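Local coordinates for protein SSD1 (Saccharomyces cerevisiae S288C, PDB 7AM1) that binds untranslated regions of mRNA and represses translation as a non-enzymatic member of the RNase II family, and is implicated in control of the G1 phase, at residues A[642-645]-A[646-649]; A[696-699]-A[700-704]. All coordinates share one frame; numbering follows the deposited sequence.

Contact 1 (A[642-645]-A[646-649])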
loop_
_atom_site.group_PDB
_atom_site.type_symbol
_atom_site.label_atom_id
_atom_site.label_comp_id
_atom_site.label_asym_id
_atom_site.label_seq_id
_atom_site.Cartn_x
_atom_site.Cartn_y
_atom_site.Cartn_z
ATOM N N VAL A 642 9.173 -19.019 -14.151
ATOM C CA VAL A 642 10.015 -18.710 -13.003
ATOM C C VAL A 642 10.687 -19.991 -12.530
ATOM O O VAL A 642 10.118 -21.083 -12.611
ATOM C CB VAL A 642 9.192 -18.066 -11.859
ATOM C CG1 VAL A 642 10.001 -17.982 -10.566
ATOM C CG2 VAL A 642 8.710 -16.680 -12.270
ATOM N N ASP A 643 11.910 -19.850 -12.037
ATOM C CA ASP A 643 12.628 -20.994 -11.493
ATOM C C ASP A 643 11.896 -21.518 -10.259
ATOM O O ASP A 643 11.556 -20.728 -9.368
ATOM C CB ASP A 643 14.063 -20.600 -11.140
ATOM C CG ASP A 643 14.895 -21.782 -10.676
ATOM O OD1 ASP A 643 14.494 -22.453 -9.704
ATOM O OD2 ASP A 643 15.948 -22.050 -11.293
ATOM N N PRO A 644 11.627 -22.825 -10.167
ATOM C CA PRO A 644 10.876 -23.335 -9.008
ATOM C C PRO A 644 11.572 -23.100 -7.675
ATOM O O PRO A 644 10.941 -23.290 -6.629
ATOM C CB PRO A 644 10.742 -24.838 -9.301
ATOM C CG PRO A 644 10.875 -24.949 -10.770
ATOM C CD PRO A 644 11.837 -23.871 -11.185
ATOM N N ASP A 645 12.835 -22.681 -7.676
ATOM C CA ASP A 645 13.509 -22.307 -6.442
ATOM C C ASP A 645 13.151 -20.899 -5.984
ATOM O O ASP A 645 13.576 -20.494 -4.897
ATOM C CB ASP A 645 15.025 -22.403 -6.627
ATOM C CG ASP A 645 15.529 -23.835 -6.634
ATOM O OD1 ASP A 645 14.817 -24.728 -6.132
ATOM O OD2 ASP A 645 16.639 -24.067 -7.156
ATOM N N GLN A 646 12.368 -20.157 -6.773
ATOM C CA GLN A 646 12.054 -18.764 -6.475
ATOM C C GLN A 646 10.549 -18.522 -6.453
ATOM O O GLN A 646 10.084 -17.422 -6.770
ATOM C CB GLN A 646 12.732 -17.837 -7.482
ATOM C CG GLN A 646 14.250 -17.947 -7.487
ATOM C CD GLN A 646 14.865 -17.591 -6.144
ATOM O OE1 GLN A 646 14.316 -16.786 -5.389
ATOM N NE2 GLN A 646 16.006 -18.197 -5.838
ATOM N N TYR A 647 9.777 -19.536 -6.066
ATOM C CA TYR A 647 8.337 -19.409 -5.897
ATOM C C TYR A 647 7.947 -18.839 -4.538
ATOM O O TYR A 647 6.758 -18.607 -4.298
ATOM C CB TYR A 647 7.664 -20.774 -6.068
ATOM C CG TYR A 647 7.649 -21.358 -7.467
ATOM C CD1 TYR A 647 8.074 -20.631 -8.578
ATOM C CD2 TYR A 647 7.194 -22.653 -7.669
ATOM C CE1 TYR A 647 8.041 -21.191 -9.846
ATOM C CE2 TYR A 647 7.162 -23.215 -8.917
ATOM C CZ TYR A 647 7.580 -22.490 -10.005
ATOM O OH TYR A 647 7.531 -23.086 -11.244
ATOM N N GLY A 648 8.913 -18.605 -3.653
ATOM C CA GLY A 648 8.589 -18.289 -2.279
ATOM C C GLY A 648 7.923 -16.935 -2.118
ATOM O O GLY A 648 8.117 -16.008 -2.906
ATOM N N HIS A 649 7.101 -16.850 -1.079
ATOM C CA HIS A 649 6.437 -15.622 -0.648
ATOM C C HIS A 649 7.115 -15.234 0.665
ATOM O O HIS A 649 6.775 -15.764 1.730
ATOM C CB HIS A 649 4.939 -15.850 -0.491
ATOM C CG HIS A 649 4.127 -14.592 -0.434
ATOM N ND1 HIS A 649 4.333 -13.610 0.511
ATOM C CD2 HIS A 649 3.084 -14.174 -1.189
ATOM C CE1 HIS A 649 3.462 -12.633 0.324
ATOM N NE2 HIS A 649 2.690 -12.952 -0.700
#
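Tyr647 folds back under the turn that precedes it, and Pro644 CA sits almost squarely over the centre of its ring. This is a CH-pi contact: CA is 3.6 Å from the centroid of the Tyr647 ring and only 12° off the ring normal. The proline and the tyrosine lie alongside one another and point the same way, with Pro644 CB 3.9 Å from Tyr647 CE2 and Pro644 CG reaching over the hydroxyl end. Val642 comes in differently, at the rim of the ring. Its CB is in the ring plane, and CG1, anti to the backbone N (chi1 169°), packs against Tyr647 CE1 at 3.8 Å as the two side chains pass in opposite directions.

What brings these groups together is a type I beta turn with Pro644 and Asp645 at its two corners, closed by Gln646 N to Asp643 O at 2.8 Å; the donor stands above the carbonyl plane. Asp643 adds an Asx turn within it: its OD1 takes the N-H of Asp645 at 2.6 Å, nearly straight at 165°, through the lone pair anti to the other oxygen. One residue thus grips the turn with both its carbonyl and its carboxylate.

The turn belongs to the loop between strand 635-638 and helix 668-681 of the RNB region. Tyr647 points inward, its OH bonded to Ala639 O just past strand 635-638. Its ring also meets Phe637 of that strand and, edge-to-face, Tyr565 of helix 544-568, while Arg576 of strand 573-576 binds Gln646 O.

Contact 2 (A[696-699]-A[700-704])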
loop_
_atom_site.group_PDB
_atom_site.type_symbol
_atom_site.label_atom_id
_atom_site.label_comp_id
_atom_site.label_asym_id
_atom_site.label_seq_id
_atom_site.Cartn_x
_atom_site.Cartn_y
_atom_site.Cartn_z
ATOM N N SER A 696 -1.543 -12.605 -15.946
ATOM C CA SER A 696 -1.004 -12.405 -14.606
ATOM C C SER A 696 -0.405 -11.015 -14.450
ATOM O O SER A 696 -0.607 -10.361 -13.421
ATOM C CB SER A 696 0.049 -13.467 -14.289
ATOM O OG SER A 696 1.200 -13.303 -15.099
ATOM N N GLU A 697 0.327 -10.535 -15.457
ATOM C CA GLU A 697 0.938 -9.216 -15.321
ATOM C C GLU A 697 -0.102 -8.105 -15.336
ATOM O O GLU A 697 0.083 -7.084 -14.666
ATOM C CB GLU A 697 1.986 -8.991 -16.408
ATOM C CG GLU A 697 3.232 -9.843 -16.230
ATOM C CD GLU A 697 3.930 -9.598 -14.892
ATOM O OE1 GLU A 697 3.535 -8.664 -14.149
ATOM O OE2 GLU A 697 4.884 -10.343 -14.587
ATOM N N TYR A 698 -1.184 -8.264 -16.101
ATOM C CA TYR A 698 -2.278 -7.301 -16.029
ATOM C C TYR A 698 -2.928 -7.313 -14.648
ATOM O O TYR A 698 -3.254 -6.252 -14.098
ATOM C CB TYR A 698 -3.314 -7.595 -17.114
ATOM C CG TYR A 698 -4.391 -6.539 -17.212
ATOM C CD1 TYR A 698 -4.128 -5.304 -17.796
ATOM C CD2 TYR A 698 -5.667 -6.771 -16.719
ATOM C CE1 TYR A 698 -5.104 -4.337 -17.882
ATOM C CE2 TYR A 698 -6.651 -5.804 -16.801
ATOM C CZ TYR A 698 -6.365 -4.593 -17.388
ATOM O OH TYR A 698 -7.341 -3.628 -17.476
ATOM N N CYS A 699 -3.146 -8.506 -14.079
ATOM C CA CYS A 699 -3.672 -8.588 -12.719
ATOM C C CYS A 699 -2.764 -7.858 -11.741
ATOM O O CYS A 699 -3.242 -7.155 -10.844
ATOM C CB CYS A 699 -3.836 -10.046 -12.284
ATOM S SG CYS A 699 -5.212 -10.946 -13.049
ATOM N N ASN A 700 -1.447 -8.022 -11.889
ATOM C CA ASN A 700 -0.509 -7.299 -11.040
ATOM C C ASN A 700 -0.714 -5.798 -11.175
ATOM O O ASN A 700 -0.757 -5.066 -10.181
ATOM C CB ASN A 700 0.927 -7.662 -11.418
ATOM C CG ASN A 700 1.336 -9.031 -10.935
ATOM O OD1 ASN A 700 0.833 -9.526 -9.923
ATOM N ND2 ASN A 700 2.253 -9.659 -11.663
ATOM N N PHE A 701 -0.827 -5.317 -12.411
ATOM C CA PHE A 701 -0.971 -3.885 -12.634
ATOM C C PHE A 701 -2.221 -3.346 -11.955
ATOM O O PHE A 701 -2.159 -2.375 -11.192
ATOM C CB PHE A 701 -0.995 -3.604 -14.138
ATOM C CG PHE A 701 -1.283 -2.178 -14.481
ATOM C CD1 PHE A 701 -0.302 -1.209 -14.365
ATOM C CD2 PHE A 701 -2.532 -1.809 -14.954
ATOM C CE1 PHE A 701 -0.567 0.107 -14.683
ATOM C CE2 PHE A 701 -2.799 -0.488 -15.286
ATOM C CZ PHE A 701 -1.816 0.466 -15.149
ATOM N N LYS A 702 -3.368 -3.974 -12.210
ATOM C CA LYS A 702 -4.620 -3.465 -11.662
ATOM C C LYS A 702 -4.686 -3.645 -10.147
ATOM O O LYS A 702 -5.290 -2.817 -9.457
ATOM C CB LYS A 702 -5.804 -4.138 -12.355
ATOM C CG LYS A 702 -5.790 -3.940 -13.878
ATOM C CD LYS A 702 -6.312 -2.575 -14.358
ATOM C CE LYS A 702 -7.661 -2.192 -13.773
ATOM N NZ LYS A 702 -8.431 -1.292 -14.681
ATOM N N LYS A 703 -4.097 -4.719 -9.610
ATOM C CA LYS A 703 -4.125 -4.925 -8.164
ATOM C C LYS A 703 -3.261 -3.897 -7.445
ATOM O O LYS A 703 -3.669 -3.338 -6.420
ATOM C CB LYS A 703 -3.662 -6.341 -7.827
ATOM C CG LYS A 703 -3.690 -6.660 -6.348
ATOM C CD LYS A 703 -3.871 -8.160 -6.119
ATOM C CE LYS A 703 -4.048 -8.475 -4.653
ATOM N NZ LYS A 703 -5.312 -7.879 -4.141
ATOM N N ASP A 704 -2.078 -3.605 -7.975
ATOM C CA ASP A 704 -1.258 -2.578 -7.346
ATOM C C ASP A 704 -1.915 -1.213 -7.472
ATOM O O ASP A 704 -1.785 -0.381 -6.570
ATOM C CB ASP A 704 0.142 -2.597 -7.951
ATOM C CG ASP A 704 0.936 -3.814 -7.515
ATOM O OD1 ASP A 704 0.567 -4.425 -6.491
ATOM O OD2 ASP A 704 1.911 -4.174 -8.196
#
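Four successive i to i+4 bonds, from Asn700 N to Ser696 O at 2.9 Å through Lys703 N to Cys699 O, carry the alpha-helical backbone straight across the contact. It is a stretch within the long helix 689-725, with side chains meeting one turn apart on two sides.

On one of them Lys702 lies along Tyr698, both pointing the same way. Lys702 CG sits over a face of the Tyr698 ring, 3.8 Å from the centroid and shifted toward the rim, a CH-pi contact. Bends at chi2 and chi3 (-80° and -51°) carry the lysine onward past the phenol, with CD 3.4 Å from Tyr698 OH. The polar ends bind backbone carbonyls: the hydroxyl that of Lys415, Lys702 NZ that of Asn323. Replacing Tyr698 by an alanine would probably leave the Lys702 chain without the flat surface it rests on and the Lys415 carbonyl without its hydroxyl partner.

The other side faces strand 635-638. Asn700 OD1 takes the N-H of Tyr636, which helps fix which way round the amide is turned, and Lys703 forms salt bridges with Asp530 and Glu531. Glu697 OE1 has a salt bridge to Arg635 and also accepts from Asn700 ND2, 3.0 Å away; OE1 lies in the plane of the amide, but ND2 meets it from above the carboxylate plane, the two planes being 62° apart.

Followed from the N terminus, the chain leaves strand 635-638 and makes contact 1 as a tight turn in the loop that follows; it then passes through helix 668-681 before contact 2 forms on helix 689-725. The two are in series: each is a short local closure, and neither encloses or crosses the other. The centres of contact 1 and contact 2 are about 19 Å apart and the nearest atoms of contact 1 and contact 2 about 8 Å, so they do not touch. They do share neighbours. Strands 573-576 and 635-638 meet residues of both, and the end of helix 523-529 binds His649 through Asp529, while the adjoining Asp530 and Glu531 hold Lys703.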